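Long-range contacts in 2''-aminoglycoside nucleotidyltransferase (PDB 4WQK), which confers bacterial resistance to kanamycin, gentamicin, tobramycin and related antibiotics by magnesium-dependent adenylation of their 2''-hydroxyl group: residues Asp47-Gly52 / Glu89-Ala94; Arg20-Trp25 / Gly52-Glu57; Gly106-Ala111 / Arg122-Glu127; Gly28-Asp33 / Arg41-Ile46. One frame throughout, in Å; residues are numbered along the deposited sequence. Where two conformers were deposited one is given.

From the N terminus, the turn after helix 5-19 opens interaction 2 and leads into strand 25-27 and helix 28-36. Interaction 4 closes the short loop from that helix to residues 41-46, and so falls wholly within the span that interaction 2 encloses. Strand 46-51 follows and opens interaction 1 before interaction 2 closes at the start of helix 55-64; the two spans cross and share Gly52. Interaction 1 closes where strand 84-93 pairs with strand 46-51 in the central sheet. Interaction 3, in series within the C-terminal domain, closes the loop round hairpin 114-116/119-121 at the start of helix 126-139 and meets interaction 1 through Thr49 and Asn124. Interactions 1 and 4 supply Asp47 and Asp45 to the magnesium site.

Interaction 1 of 4, residues Asp47-Gly52 / Glu89-Ala94; sequences DLTFPG and EPAWWA. With MG (magnesium ion), chain B; GOL (glycerol), chain L.
The Phe50 ring carries Pro90 CA over the centre of one face, in a CH-pi contact 3.8 Å from the ring centroid, and CZ touches Pro90 CB. Gly52 CA lies over one face of the Trp92 indole, 3.6 Å from its six-membered ring centroid, glycine having no CB to collide with Trp92 CH2. With CG between the backbone N and the carbonyl carbon (chi1 63°), the Phe50 side chain runs beside that of Pro90, both pointing the same way. Four bonds join the backbones as parallel strands, among them Phe50 N to Glu89 O (2.9 Å) and Gly52 N to Ala91 O (2.8 Å). Thr49, Glu89 and Ala91 lie on the sheet face opposite Phe50 and Pro90: one water donates to both Thr49 OG1 and Glu89 OE2, while OG1 bonds Asn124. Near the strand's start, Asp47 OD2 binds magnesium at 2.0 Å. Strand 46-51 runs between strands 25-27 and 84-93, with Leu58 of helix 55-64 against Phe50 and Cys108 against Thr49 and Ala91.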
loop_
_atom_site.group_PDB
_atom_site.type_symbol
_atom_site.label_atom_id
_atom_site.label_comp_id
_atom_site.label_asym_id
_atom_site.label_seq_id
_atom_site.Cartn_x
_atom_site.Cartn_y
_atom_site.Cartn_z
ATOM N N ASP A 47 -4.999 -0.598 -2.418
ATOM C CA ASP A 47 -3.911 0.389 -2.481
ATOM C C ASP A 47 -2.708 -0.203 -3.186
ATOM O O ASP A 47 -2.280 -1.327 -2.881
ATOM C CB ASP A 47 -3.530 0.858 -1.088
ATOM C CG ASP A 47 -4.713 1.538 -0.383
ATOM O OD1 ASP A 47 -4.929 2.744 -0.552
ATOM O OD2 ASP A 47 -5.481 0.865 0.315
ATOM N N LEU A 48 -2.152 0.567 -4.123
ATOM C CA LEU A 48 -0.975 0.111 -4.862
ATOM C C LEU A 48 0.091 1.163 -4.824
ATOM O O LEU A 48 -0.194 2.361 -4.921
ATOM C CB LEU A 48 -1.293 -0.145 -6.349
ATOM C CG LEU A 48 -2.362 -1.196 -6.639
ATOM C CD1 LEU A 48 -2.761 -1.188 -8.115
ATOM C CD2 LEU A 48 -1.836 -2.600 -6.246
ATOM N N THR A 49 1.334 0.696 -4.732
ATOM C CA THR A 49 2.493 1.563 -4.859
ATOM C C THR A 49 3.197 1.171 -6.171
ATOM O O THR A 49 3.456 -0.003 -6.415
ATOM C CB THR A 49 3.427 1.401 -3.664
ATOM O OG1 THR A 49 2.733 1.763 -2.458
ATOM C CG2 THR A 49 4.627 2.326 -3.822
ATOM N N PHE A 50 3.508 2.165 -7.003
ATOM C CA PHE A 50 4.020 1.876 -8.359
ATOM C C PHE A 50 5.277 2.719 -8.648
ATOM O O PHE A 50 5.419 3.814 -8.109
ATOM C CB PHE A 50 2.953 2.181 -9.432
ATOM C CG PHE A 50 2.549 3.636 -9.495
ATOM C CD1 PHE A 50 1.517 4.171 -8.670
ATOM C CD2 PHE A 50 3.199 4.524 -10.360
ATOM C CE1 PHE A 50 1.152 5.509 -8.701
ATOM C CE2 PHE A 50 2.828 5.858 -10.389
ATOM C CZ PHE A 50 1.806 6.364 -9.577
ATOM N N PRO A 51 6.146 2.230 -9.550
ATOM C CA PRO A 51 7.297 3.054 -9.954
ATOM C C PRO A 51 6.850 4.350 -10.623
ATOM O O PRO A 51 6.190 4.335 -11.673
ATOM C CB PRO A 51 8.043 2.140 -10.939
ATOM C CG PRO A 51 7.667 0.769 -10.502
ATOM C CD PRO A 51 6.201 0.865 -10.113
ATOM N N GLY A 52 7.223 5.470 -10.033
ATOM C CA GLY A 52 6.682 6.751 -10.472
ATOM C C GLY A 52 6.953 7.055 -11.925
ATOM O O GLY A 52 6.143 7.700 -12.624
ATOM N N GLU A 89 -0.176 5.178 -5.405
ATOM C CA GLU A 89 0.829 6.190 -5.109
ATOM C C GLU A 89 2.207 5.805 -5.654
ATOM O O GLU A 89 2.579 4.621 -5.669
ATOM C CB GLU A 89 0.908 6.452 -3.602
ATOM C CG GLU A 89 1.348 5.304 -2.746
ATOM C CD GLU A 89 1.598 5.746 -1.289
ATOM O OE1 GLU A 89 2.059 6.876 -1.081
ATOM O OE2 GLU A 89 1.322 4.978 -0.360
ATOM N N PRO A 90 2.961 6.809 -6.104
ATOM C CA PRO A 90 4.279 6.521 -6.693
ATOM C C PRO A 90 5.350 6.272 -5.639
ATOM O O PRO A 90 5.306 6.803 -4.506
ATOM C CB PRO A 90 4.611 7.797 -7.469
ATOM C CG PRO A 90 3.890 8.887 -6.688
ATOM C CD PRO A 90 2.573 8.220 -6.266
ATOM N N ALA A 91 6.328 5.462 -6.043
ATOM C CA ALA A 91 7.600 5.354 -5.332
ATOM C C ALA A 91 8.684 5.646 -6.362
ATOM O O ALA A 91 8.498 5.414 -7.554
ATOM C CB ALA A 91 7.778 3.992 -4.722
ATOM N N TRP A 92 9.809 6.163 -5.875
ATOM C CA TRP A 92 10.866 6.681 -6.771
ATOM C C TRP A 92 12.183 5.971 -6.511
ATOM O O TRP A 92 12.517 5.652 -5.364
ATOM C CB TRP A 92 11.012 8.199 -6.591
ATOM C CG TRP A 92 9.695 8.903 -6.865
ATOM C CD1 TRP A 92 8.770 9.301 -5.936
ATOM C CD2 TRP A 92 9.174 9.250 -8.148
ATOM N NE1 TRP A 92 7.682 9.849 -6.583
ATOM C CE2 TRP A 92 7.910 9.844 -7.932
ATOM C CE3 TRP A 92 9.639 9.092 -9.459
ATOM C CZ2 TRP A 92 7.110 10.304 -8.997
ATOM C CZ3 TRP A 92 8.862 9.544 -10.507
ATOM C CH2 TRP A 92 7.608 10.155 -10.266
ATOM N N TRP A 93 12.920 5.683 -7.578
ATOM C CA TRP A 93 14.164 4.932 -7.439
ATOM C C TRP A 93 15.178 5.696 -6.613
ATOM O O TRP A 93 15.429 6.879 -6.875
ATOM C CB TRP A 93 14.763 4.625 -8.818
ATOM C CG TRP A 93 15.934 3.674 -8.716
ATOM C CD1 TRP A 93 17.244 3.982 -8.859
ATOM C CD2 TRP A 93 15.867 2.288 -8.400
ATOM N NE1 TRP A 93 18.033 2.853 -8.695
ATOM C CE2 TRP A 93 17.204 1.811 -8.356
ATOM C CE3 TRP A 93 14.812 1.399 -8.135
ATOM C CZ2 TRP A 93 17.509 0.476 -8.081
ATOM C CZ3 TRP A 93 15.116 0.059 -7.864
ATOM C CH2 TRP A 93 16.471 -0.380 -7.834
ATOM N N ALA A 94 15.713 5.036 -5.586
ATOM C CA ALA A 94 16.734 5.571 -4.690
ATOM C C ALA A 94 17.975 4.656 -4.693
ATOM O O ALA A 94 18.262 4.004 -3.699
ATOM C CB ALA A 94 16.183 5.685 -3.281
HETATM MG MG MG B . -7.292 1.491 0.988
HETATM C C1 GOL L . -3.093 7.361 1.799
HETATM O O1 GOL L . -2.666 8.640 1.395
HETATM C C2 GOL L . -2.425 6.371 0.854
HETATM O O2 GOL L . -1.086 6.080 1.238
HETATM C C3 GOL L . -3.264 5.109 0.788
HETATM O O3 GOL L . -3.165 4.618 -0.530
HETATM O O HOH W 1 0.077 2.438 -1.431
HETATM O O HOH W 2 -6.127 1.074 3.075
HETATM O O HOH W 3 -6.448 2.815 1.907
HETATM O O HOH W 4 -8.916 1.972 2.038
HETATM O O HOH W 5 -7.498 -0.799 1.246
#

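Interaction 2 of 4, residues Arg20-Trp25 / Gly52-Glu57; sequences RNLPLW and GERRGE
Arg54 reaches the turn Arg20-Leu22 chiefly through hydrogen bonds to backbone carbonyls. NH1 donates to Asn21 O at 2.8 Å and NH2 to Arg20 O at 3.0 Å, both acceptors lying close to the guanidinium plane; a second, weak bond runs from NH2 to Asn21 O. The salt bridge lies within residues 52-57: Glu57 is gripped side-on, NE meeting OE2 at 2.8 Å from above the carboxylate plane and NH2 meeting OE1 at 2.9 Å on its syn side. Carbonyls and carboxylate therefore fix the rotation of the guanidinium, whose chain bends at chi3 (64°), turning NE toward Glu57. Apolar contact covers one face of this group, with Leu22 CD1 over its centre and 3.5 Å from Arg54 CZ, while Leu22 CD2 approaches Glu57 CB. A water accepts from Arg20 NH1 and donates to Glu57 OE1. Around this surface contact, Arg20 and Leu22 also pack on Ile61 of helix 55-64. The contact joins two helix ends: Asn21, with positive phi, is the C-prime residue of the Schellman motif that ends helix 5-19, and Arg54 occupies the N-cap position of helix 55-64.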
loop_
_atom_site.group_PDB
_atom_site.type_symbol
_atom_site.label_atom_id
_atom_site.label_comp_id
_atom_site.label_asym_id
_atom_site.label_seq_id
_atom_site.Cartn_x
_atom_site.Cartn_y
_atom_site.Cartn_z
ATOM N N ARG A 20 4.654 -7.198 -18.076
ATOM C CA ARG A 20 5.345 -5.965 -18.443
ATOM C C ARG A 20 6.645 -5.742 -17.635
ATOM O O ARG A 20 7.272 -4.653 -17.752
ATOM C CB ARG A 20 4.403 -4.765 -18.239
ATOM C CG ARG A 20 3.204 -4.737 -19.192
ATOM C CD ARG A 20 2.194 -3.660 -18.760
ATOM N NE ARG A 20 1.083 -3.481 -19.700
ATOM C CZ ARG A 20 1.017 -2.538 -20.643
ATOM N NH1 ARG A 20 2.006 -1.661 -20.804
ATOM N NH2 ARG A 20 -0.056 -2.475 -21.434
ATOM N N ASN A 21 7.045 -6.727 -16.813
ATOM C CA ASN A 21 8.196 -6.536 -15.927
ATOM C C ASN A 21 8.090 -5.273 -15.073
ATOM O O ASN A 21 9.103 -4.567 -14.849
ATOM C CB ASN A 21 9.466 -6.517 -16.780
ATOM C CG ASN A 21 9.536 -7.706 -17.695
ATOM O OD1 ASN A 21 9.661 -7.570 -18.917
ATOM N ND2 ASN A 21 9.410 -8.891 -17.111
ATOM N N LEU A 22 6.871 -5.004 -14.592
ATOM C CA LEU A 22 6.525 -3.801 -13.831
ATOM C C LEU A 22 6.270 -4.221 -12.397
ATOM O O LEU A 22 5.276 -4.911 -12.134
ATOM C CB LEU A 22 5.283 -3.138 -14.407
ATOM C CG LEU A 22 4.820 -1.946 -13.592
ATOM C CD1 LEU A 22 5.808 -0.791 -13.804
ATOM C CD2 LEU A 22 3.401 -1.575 -14.059
ATOM N N PRO A 23 7.199 -3.931 -11.481
ATOM C CA PRO A 23 6.899 -4.290 -10.080
ATOM C C PRO A 23 5.811 -3.368 -9.509
ATOM O O PRO A 23 5.779 -2.176 -9.807
ATOM C CB PRO A 23 8.245 -4.083 -9.368
ATOM C CG PRO A 23 8.878 -2.927 -10.160
ATOM C CD PRO A 23 8.465 -3.185 -11.629
ATOM N N LEU A 24 4.903 -3.925 -8.700
ATOM C CA LEU A 24 3.883 -3.147 -8.009
ATOM C C LEU A 24 3.802 -3.707 -6.605
ATOM O O LEU A 24 3.885 -4.931 -6.426
ATOM C CB LEU A 24 2.506 -3.257 -8.674
ATOM C CG LEU A 24 2.375 -2.732 -10.114
ATOM C CD1 LEU A 24 0.983 -3.132 -10.620
ATOM C CD2 LEU A 24 2.559 -1.208 -10.145
ATOM N N TRP A 25 3.617 -2.817 -5.635
ATOM C CA TRP A 25 3.501 -3.242 -4.232
ATOM C C TRP A 25 2.085 -3.022 -3.745
ATOM O O TRP A 25 1.538 -1.924 -3.889
ATOM C CB TRP A 25 4.470 -2.462 -3.341
ATOM C CG TRP A 25 5.910 -2.848 -3.583
ATOM C CD1 TRP A 25 6.660 -3.701 -2.828
ATOM C CD2 TRP A 25 6.761 -2.376 -4.650
ATOM N NE1 TRP A 25 7.925 -3.840 -3.387
ATOM C CE2 TRP A 25 8.003 -3.052 -4.507
ATOM C CE3 TRP A 25 6.582 -1.471 -5.704
ATOM C CZ2 TRP A 25 9.086 -2.823 -5.368
ATOM C CZ3 TRP A 25 7.662 -1.269 -6.580
ATOM C CH2 TRP A 25 8.877 -1.946 -6.394
ATOM N N GLY A 52 7.223 5.470 -10.033
ATOM C CA GLY A 52 6.682 6.751 -10.472
ATOM C C GLY A 52 6.953 7.055 -11.925
ATOM O O GLY A 52 6.143 7.700 -12.624
ATOM N N GLU A 53 8.125 6.613 -12.382
ATOM C CA GLU A 53 8.580 6.952 -13.734
ATOM C C GLU A 53 7.951 5.992 -14.769
ATOM O O GLU A 53 8.116 6.193 -15.992
ATOM C CB GLU A 53 10.117 6.947 -13.811
ATOM C CG GLU A 53 10.780 5.566 -13.976
ATOM C CD GLU A 53 10.732 4.617 -12.770
ATOM O OE1 GLU A 53 10.244 4.969 -11.683
ATOM O OE2 GLU A 53 11.233 3.472 -12.934
ATOM N N ARG A 54 7.210 4.985 -14.289
ATOM C CA ARG A 54 6.492 4.060 -15.157
ATOM C C ARG A 54 4.973 4.151 -14.987
ATOM O O ARG A 54 4.238 3.190 -15.297
ATOM C CB ARG A 54 6.982 2.623 -14.888
ATOM C CG ARG A 54 8.470 2.528 -15.144
ATOM C CD ARG A 54 9.013 1.088 -14.912
ATOM N NE ARG A 54 8.442 0.129 -15.857
ATOM C CZ ARG A 54 8.679 -1.192 -15.821
ATOM N NH1 ARG A 54 9.448 -1.739 -14.866
ATOM N NH2 ARG A 54 8.155 -1.988 -16.755
ATOM N N ARG A 55 4.501 5.323 -14.545
ATOM C CA ARG A 55 3.062 5.512 -14.335
ATOM C C ARG A 55 2.225 5.144 -15.574
ATOM O O ARG A 55 1.164 4.492 -15.443
ATOM C CB ARG A 55 2.767 6.943 -13.910
ATOM C CG ARG A 55 1.262 7.187 -13.811
ATOM C CD ARG A 55 0.912 8.415 -13.001
ATOM N NE ARG A 55 -0.460 8.797 -13.320
ATOM C CZ ARG A 55 -1.150 9.740 -12.687
ATOM N NH1 ARG A 55 -0.621 10.395 -11.653
ATOM N NH2 ARG A 55 -2.382 10.021 -13.091
ATOM N N GLY A 56 2.699 5.508 -16.766
ATOM C CA GLY A 56 1.949 5.234 -17.976
ATOM C C GLY A 56 1.648 3.747 -18.163
ATOM O O GLY A 56 0.610 3.374 -18.737
ATOM N N GLU A 57 2.553 2.889 -17.674
ATOM C CA GLU A 57 2.361 1.450 -17.832
ATOM C C GLU A 57 1.270 0.979 -16.894
ATOM O O GLU A 57 0.479 0.104 -17.267
ATOM C CB GLU A 57 3.661 0.684 -17.577
ATOM C CG GLU A 57 4.761 1.056 -18.603
ATOM C CD GLU A 57 6.043 0.304 -18.351
ATOM O OE1 GLU A 57 5.958 -0.949 -18.311
ATOM O OE2 GLU A 57 7.106 0.963 -18.206
HETATM O O HOH W 6 4.740 -1.820 -20.360
#

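Interaction 3 of 4, residues Gly106-Ala111 / Arg122-Glu127; sequences GSCPEA and RCNSWE
Asn124 and Arg122 both hold CG anti to the carbonyl carbon, beside the backbone N (chi1 -70° and -68°); from there the Asn124 amide reaches Ser107 O, and the extended Arg122 chain carries NE to Glu110 O. These residues join two loop segments of the C-terminal domain that flank the antiparallel hairpin 114-116/119-121 in the sequence, the second leading into helix 126-139, whose N-cap is Ser125. Ser107 O takes two hydrogen bonds: Asn124 ND2 at 2.9 Å and nearly straight, and Ser125 N at 3.2 Å. The donors come from opposite faces of the carbonyl plane, so that one oxygen holds both the side-chain amide and the N-cap backbone N. The other end of the amide, Asn124 OD1, bonds Thr49 of the N-terminal domain, while Ser125 OG caps Ala128 N. Pro109 CD lies 3.5 Å from Cys123 O, and the Pro109 carbonyl accepts from Trp25 NE1. Water bridges extend the contact at the Arg122 end: one donates to Glu110 OE1 and accepts from Arg122 NH2, and another joins Ala111 O to Cys123 N. Between them, Arg122 NE donates to Glu110 O at 2.8 Å, the oxygen tilted 19° from the guanidinium plane.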
loop_
_atom_site.group_PDB
_atom_site.type_symbol
_atom_site.label_atom_id
_atom_site.label_comp_id
_atom_site.label_asym_id
_atom_site.label_seq_id
_atom_site.Cartn_x
_atom_site.Cartn_y
_atom_site.Cartn_z
ATOM N N GLY A 106 13.368 1.035 2.909
ATOM C CA GLY A 106 12.890 -0.348 2.848
ATOM C C GLY A 106 11.405 -0.423 2.563
ATOM O O GLY A 106 10.791 -1.502 2.701
ATOM N N SER A 107 10.789 0.687 2.162
ATOM C CA SER A 107 9.345 0.728 1.997
ATOM C C SER A 107 8.809 -0.177 0.885
ATOM O O SER A 107 7.655 -0.580 0.946
ATOM C CB SER A 107 8.857 2.185 1.757
ATOM O OG SER A 107 9.424 2.754 0.586
ATOM N N CYS A 108 9.667 -0.488 -0.098
ATOM C CA CYS A 108 9.228 -1.238 -1.278
ATOM C C CYS A 108 10.192 -2.391 -1.495
ATOM O O CYS A 108 11.016 -2.346 -2.402
ATOM C CB CYS A 108 9.209 -0.322 -2.530
ATOM S SG CYS A 108 7.999 1.014 -2.421
ATOM N N PRO A 109 10.123 -3.435 -0.669
ATOM C CA PRO A 109 11.144 -4.509 -0.762
ATOM C C PRO A 109 11.033 -5.294 -2.080
ATOM O O PRO A 109 9.909 -5.524 -2.581
ATOM C CB PRO A 109 10.817 -5.431 0.434
ATOM C CG PRO A 109 9.476 -4.994 0.941
ATOM C CD PRO A 109 9.186 -3.607 0.456
ATOM N N GLU A 110 12.163 -5.727 -2.600
ATOM C CA GLU A 110 12.124 -6.440 -3.896
ATOM C C GLU A 110 11.489 -7.818 -3.798
ATOM O O GLU A 110 10.854 -8.251 -4.760
ATOM C CB GLU A 110 13.515 -6.567 -4.514
ATOM C CG GLU A 110 14.509 -7.321 -3.702
ATOM C CD GLU A 110 14.481 -8.831 -3.975
ATOM O OE1 GLU A 110 13.942 -9.252 -5.021
ATOM O OE2 GLU A 110 14.998 -9.580 -3.117
ATOM N N ALA A 111 11.664 -8.507 -2.680
ATOM C CA ALA A 111 11.077 -9.852 -2.603
ATOM C C ALA A 111 9.574 -9.795 -2.378
ATOM O O ALA A 111 9.057 -8.843 -1.795
ATOM C CB ALA A 111 11.745 -10.658 -1.506
ATOM N N ARG A 122 4.410 -8.814 -3.968
ATOM C CA ARG A 122 5.136 -7.710 -3.338
ATOM C C ARG A 122 4.167 -6.853 -2.522
ATOM O O ARG A 122 3.080 -6.520 -2.965
ATOM C CB ARG A 122 5.852 -6.873 -4.390
ATOM C CG ARG A 122 7.021 -7.593 -5.105
ATOM C CD ARG A 122 7.821 -6.611 -5.933
ATOM N NE ARG A 122 9.027 -7.207 -6.541
ATOM C CZ ARG A 122 9.093 -7.614 -7.805
ATOM N NH1 ARG A 122 8.053 -7.491 -8.628
ATOM N NH2 ARG A 122 10.250 -8.103 -8.270
ATOM N N CYS A 123 4.663 -6.398 -1.376
ATOM C CA CYS A 123 3.875 -5.493 -0.566
ATOM C C CYS A 123 4.778 -4.573 0.205
ATOM O O CYS A 123 5.917 -4.889 0.500
ATOM C CB CYS A 123 2.946 -6.280 0.353
ATOM S SG CYS A 123 3.688 -7.749 1.130
ATOM N N ASN A 124 4.230 -3.387 0.504
ATOM C CA ASN A 124 5.024 -2.425 1.242
ATOM C C ASN A 124 5.393 -3.009 2.613
ATOM O O ASN A 124 4.678 -3.868 3.159
ATOM C CB ASN A 124 4.250 -1.114 1.394
ATOM C CG ASN A 124 4.113 -0.403 0.079
ATOM O OD1 ASN A 124 3.012 -0.115 -0.384
ATOM N ND2 ASN A 124 5.251 -0.135 -0.560
ATOM N N SER A 125 6.477 -2.517 3.182
ATOM C CA SER A 125 6.963 -3.006 4.464
ATOM C C SER A 125 6.020 -2.652 5.622
ATOM O O SER A 125 5.208 -1.725 5.527
ATOM C CB SER A 125 8.331 -2.421 4.738
ATOM O OG SER A 125 8.180 -1.008 4.950
ATOM N N TRP A 126 6.106 -3.425 6.699
ATOM C CA TRP A 126 5.354 -3.067 7.900
ATOM C C TRP A 126 5.674 -1.646 8.325
ATOM O O TRP A 126 4.746 -0.919 8.733
ATOM C CB TRP A 126 5.658 -4.016 9.071
ATOM C CG TRP A 126 5.087 -5.392 8.966
ATOM C CD1 TRP A 126 5.792 -6.568 8.957
ATOM C CD2 TRP A 126 3.704 -5.750 8.959
ATOM N NE1 TRP A 126 4.919 -7.630 8.917
ATOM C CE2 TRP A 126 3.631 -7.148 8.914
ATOM C CE3 TRP A 126 2.511 -5.024 8.973
ATOM C CZ2 TRP A 126 2.402 -7.836 8.891
ATOM C CZ3 TRP A 126 1.310 -5.700 8.956
ATOM C CH2 TRP A 126 1.261 -7.090 8.873
ATOM N N GLU A 127 6.937 -1.233 8.264
ATOM C CA GLU A 127 7.271 0.127 8.716
ATOM C C GLU A 127 6.559 1.174 7.854
ATOM O O GLU A 127 6.073 2.182 8.393
ATOM C CB GLU A 127 8.795 0.314 8.673
ATOM C CG GLU A 127 9.531 -0.500 9.699
ATOM C CD GLU A 127 9.841 -1.974 9.254
ATOM O OE1 GLU A 127 9.330 -2.549 8.232
ATOM O OE2 GLU A 127 10.639 -2.602 9.981
HETATM O O HOH W 7 13.074 -8.161 -7.828
HETATM O O HOH W 8 7.195 -7.478 -0.668
#

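Interaction 4 of 4, residues Gly28-Asp33 / Arg41-Ile46. With MG (magnesium ion), chain B.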
loop_
_atom_site.group_PDB
_atom_site.type_symbol
_atom_site.label_atom_id
_atom_site.label_comp_id
_atom_site.label_asym_id
_atom_site.label_seq_id
_atom_site.Cartn_x
_atom_site.Cartn_y
_atom_site.Cartn_z
ATOM N N GLY A 28 -1.423 -0.485 2.202
ATOM C CA GLY A 28 -2.602 -0.316 3.017
ATOM C C GLY A 28 -3.154 -1.625 3.575
ATOM O O GLY A 28 -2.409 -2.540 3.904
ATOM N N GLY A 29 -4.475 -1.694 3.703
ATOM C CA GLY A 29 -5.118 -2.781 4.401
ATOM C C GLY A 29 -4.874 -4.104 3.699
ATOM O O GLY A 29 -4.696 -5.141 4.336
ATOM N N TRP A 30 -4.865 -4.097 2.366
ATOM C CA TRP A 30 -4.556 -5.341 1.662
ATOM C C TRP A 30 -3.102 -5.788 1.890
ATOM O O TRP A 30 -2.836 -6.983 1.883
ATOM C CB TRP A 30 -4.833 -5.197 0.153
ATOM C CG TRP A 30 -6.182 -5.738 -0.226
ATOM C CD1 TRP A 30 -7.255 -5.022 -0.648
ATOM C CD2 TRP A 30 -6.594 -7.104 -0.168
ATOM N NE1 TRP A 30 -8.314 -5.875 -0.894
ATOM C CE2 TRP A 30 -7.930 -7.160 -0.622
ATOM C CE3 TRP A 30 -5.951 -8.287 0.195
ATOM C CZ2 TRP A 30 -8.660 -8.366 -0.683
ATOM C CZ3 TRP A 30 -6.660 -9.477 0.138
ATOM C CH2 TRP A 30 -8.012 -9.507 -0.297
ATOM N N ALA A 31 -2.182 -4.839 2.125
ATOM C CA ALA A 31 -0.782 -5.230 2.388
ATOM C C ALA A 31 -0.668 -5.936 3.718
ATOM O O ALA A 31 0.117 -6.925 3.880
ATOM C CB ALA A 31 0.148 -4.041 2.381
ATOM N N ILE A 32 -1.436 -5.461 4.708
ATOM C CA ILE A 32 -1.490 -6.134 6.007
ATOM C C ILE A 32 -1.994 -7.583 5.839
ATOM O O ILE A 32 -1.370 -8.520 6.332
ATOM C CB ILE A 32 -2.393 -5.357 7.002
ATOM C CG1 ILE A 32 -1.794 -3.956 7.227
ATOM C CG2 ILE A 32 -2.592 -6.135 8.321
ATOM C CD1 ILE A 32 -2.712 -3.029 8.017
ATOM N N ASP A 33 -3.093 -7.756 5.113
ATOM C CA ASP A 33 -3.661 -9.098 4.927
ATOM C C ASP A 33 -2.719 -9.962 4.100
ATOM O O ASP A 33 -2.597 -11.157 4.401
ATOM C CB ASP A 33 -5.037 -9.016 4.266
ATOM C CG ASP A 33 -6.129 -8.596 5.241
ATOM O OD1 ASP A 33 -5.835 -8.199 6.419
ATOM O OD2 ASP A 33 -7.319 -8.675 4.847
ATOM N N ARG A 41 -10.670 -8.662 6.921
ATOM C CA ARG A 41 -11.835 -7.784 6.879
ATOM C C ARG A 41 -12.136 -7.406 5.437
ATOM O O ARG A 41 -11.400 -7.759 4.528
ATOM C CB ARG A 41 -11.634 -6.518 7.734
ATOM C CG ARG A 41 -10.604 -5.509 7.224
ATOM C CD ARG A 41 -10.717 -4.224 8.033
ATOM N NE ARG A 41 -9.672 -3.236 7.768
ATOM C CZ ARG A 41 -9.798 -2.229 6.907
ATOM N NH1 ARG A 41 -10.909 -2.099 6.197
ATOM N NH2 ARG A 41 -8.805 -1.364 6.736
ATOM N N LYS A 42 -13.267 -6.746 5.240
ATOM C CA LYS A 42 -13.631 -6.212 3.938
ATOM C C LYS A 42 -12.875 -4.898 3.749
ATOM O O LYS A 42 -12.812 -4.066 4.653
ATOM C CB LYS A 42 -15.153 -6.005 3.838
ATOM C CG LYS A 42 -15.634 -5.554 2.466
ATOM C CD LYS A 42 -15.450 -6.649 1.421
ATOM C CE LYS A 42 -15.424 -6.075 -0.007
ATOM N NZ LYS A 42 -14.897 -7.067 -0.995
ATOM N N HIS A 43 -12.312 -4.719 2.564
ATOM C CA HIS A 43 -11.503 -3.530 2.230
ATOM C C HIS A 43 -12.245 -2.603 1.283
ATOM O O HIS A 43 -12.833 -3.065 0.301
ATOM C CB HIS A 43 -10.180 -3.967 1.608
ATOM C CG HIS A 43 -9.354 -4.811 2.513
ATOM N ND1 HIS A 43 -8.695 -4.287 3.606
ATOM C CD2 HIS A 43 -9.122 -6.145 2.527
ATOM C CE1 HIS A 43 -8.090 -5.268 4.252
ATOM N NE2 HIS A 43 -8.313 -6.398 3.609
ATOM N N ASP A 44 -12.219 -1.299 1.570
ATOM C CA ASP A 44 -12.938 -0.319 0.764
ATOM C C ASP A 44 -12.334 -0.194 -0.633
ATOM O O ASP A 44 -13.034 0.149 -1.591
ATOM C CB ASP A 44 -12.917 1.071 1.429
ATOM C CG ASP A 44 -13.831 1.179 2.641
ATOM O OD1 ASP A 44 -14.683 0.287 2.886
ATOM O OD2 ASP A 44 -13.692 2.205 3.345
ATOM N N ASP A 45 -11.035 -0.439 -0.726
ATOM C CA ASP A 45 -10.341 -0.317 -2.001
ATOM C C ASP A 45 -9.039 -1.103 -1.989
ATOM O O ASP A 45 -8.730 -1.764 -1.000
ATOM C CB ASP A 45 -10.087 1.156 -2.338
ATOM C CG ASP A 45 -9.173 1.845 -1.351
ATOM O OD1 ASP A 45 -8.431 1.184 -0.605
ATOM O OD2 ASP A 45 -9.215 3.087 -1.308
ATOM N N ILE A 46 -8.305 -1.061 -3.102
ATOM C CA ILE A 46 -7.022 -1.716 -3.211
ATOM C C ILE A 46 -5.962 -0.616 -3.329
ATOM O O ILE A 46 -6.033 0.185 -4.242
ATOM C CB ILE A 46 -6.931 -2.615 -4.446
ATOM C CG1 ILE A 46 -7.990 -3.725 -4.370
ATOM C CG2 ILE A 46 -5.574 -3.272 -4.568
ATOM C CD1 ILE A 46 -8.368 -4.230 -5.731
HETATM MG MG MG B . -7.292 1.491 0.988
HETATM O O HOH W 2 -6.127 1.074 3.075
HETATM O O HOH W 5 -7.498 -0.799 1.246
HETATM O O HOH W 3 -6.448 2.815 1.907
HETATM O O HOH W 4 -8.916 1.972 2.038
#
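His43 NE2 donates to Asp33 OD2 at 2.8 Å (162°), tip to tip; the carboxylate oxygen lies in the imidazole plane, yet the donor stands above the carboxylate plane. The same histidine passes obliquely over Trp30, its CD2 above one indole face and 3.5 Å from Trp30 CE2, with the ring planes at 40°. Gly29 O lies 3.4 Å from His43 CE1, and glycine has no CB to collide with His43 ND1. At the indole edge lies Asp45 O, in plane, while Ile46 CG1 touches CD1. A second shell steadies these groups: Thr40 bonds Asp33 OD1, and Gln6 of helix 5-19 takes Trp30 NE1 and gives to His43 O. The loop is thereby held to helix 28-36 just before Asp45, whose OD1 binds magnesium at 2.0 Å; one metal water donates to Asp45 O, and another accepts from Gly29 N. Asp47 and Asp45 share this ion, and Asp87 joins them at a second, the carboxylate cluster characteristic of the nucleotidyltransferase fold.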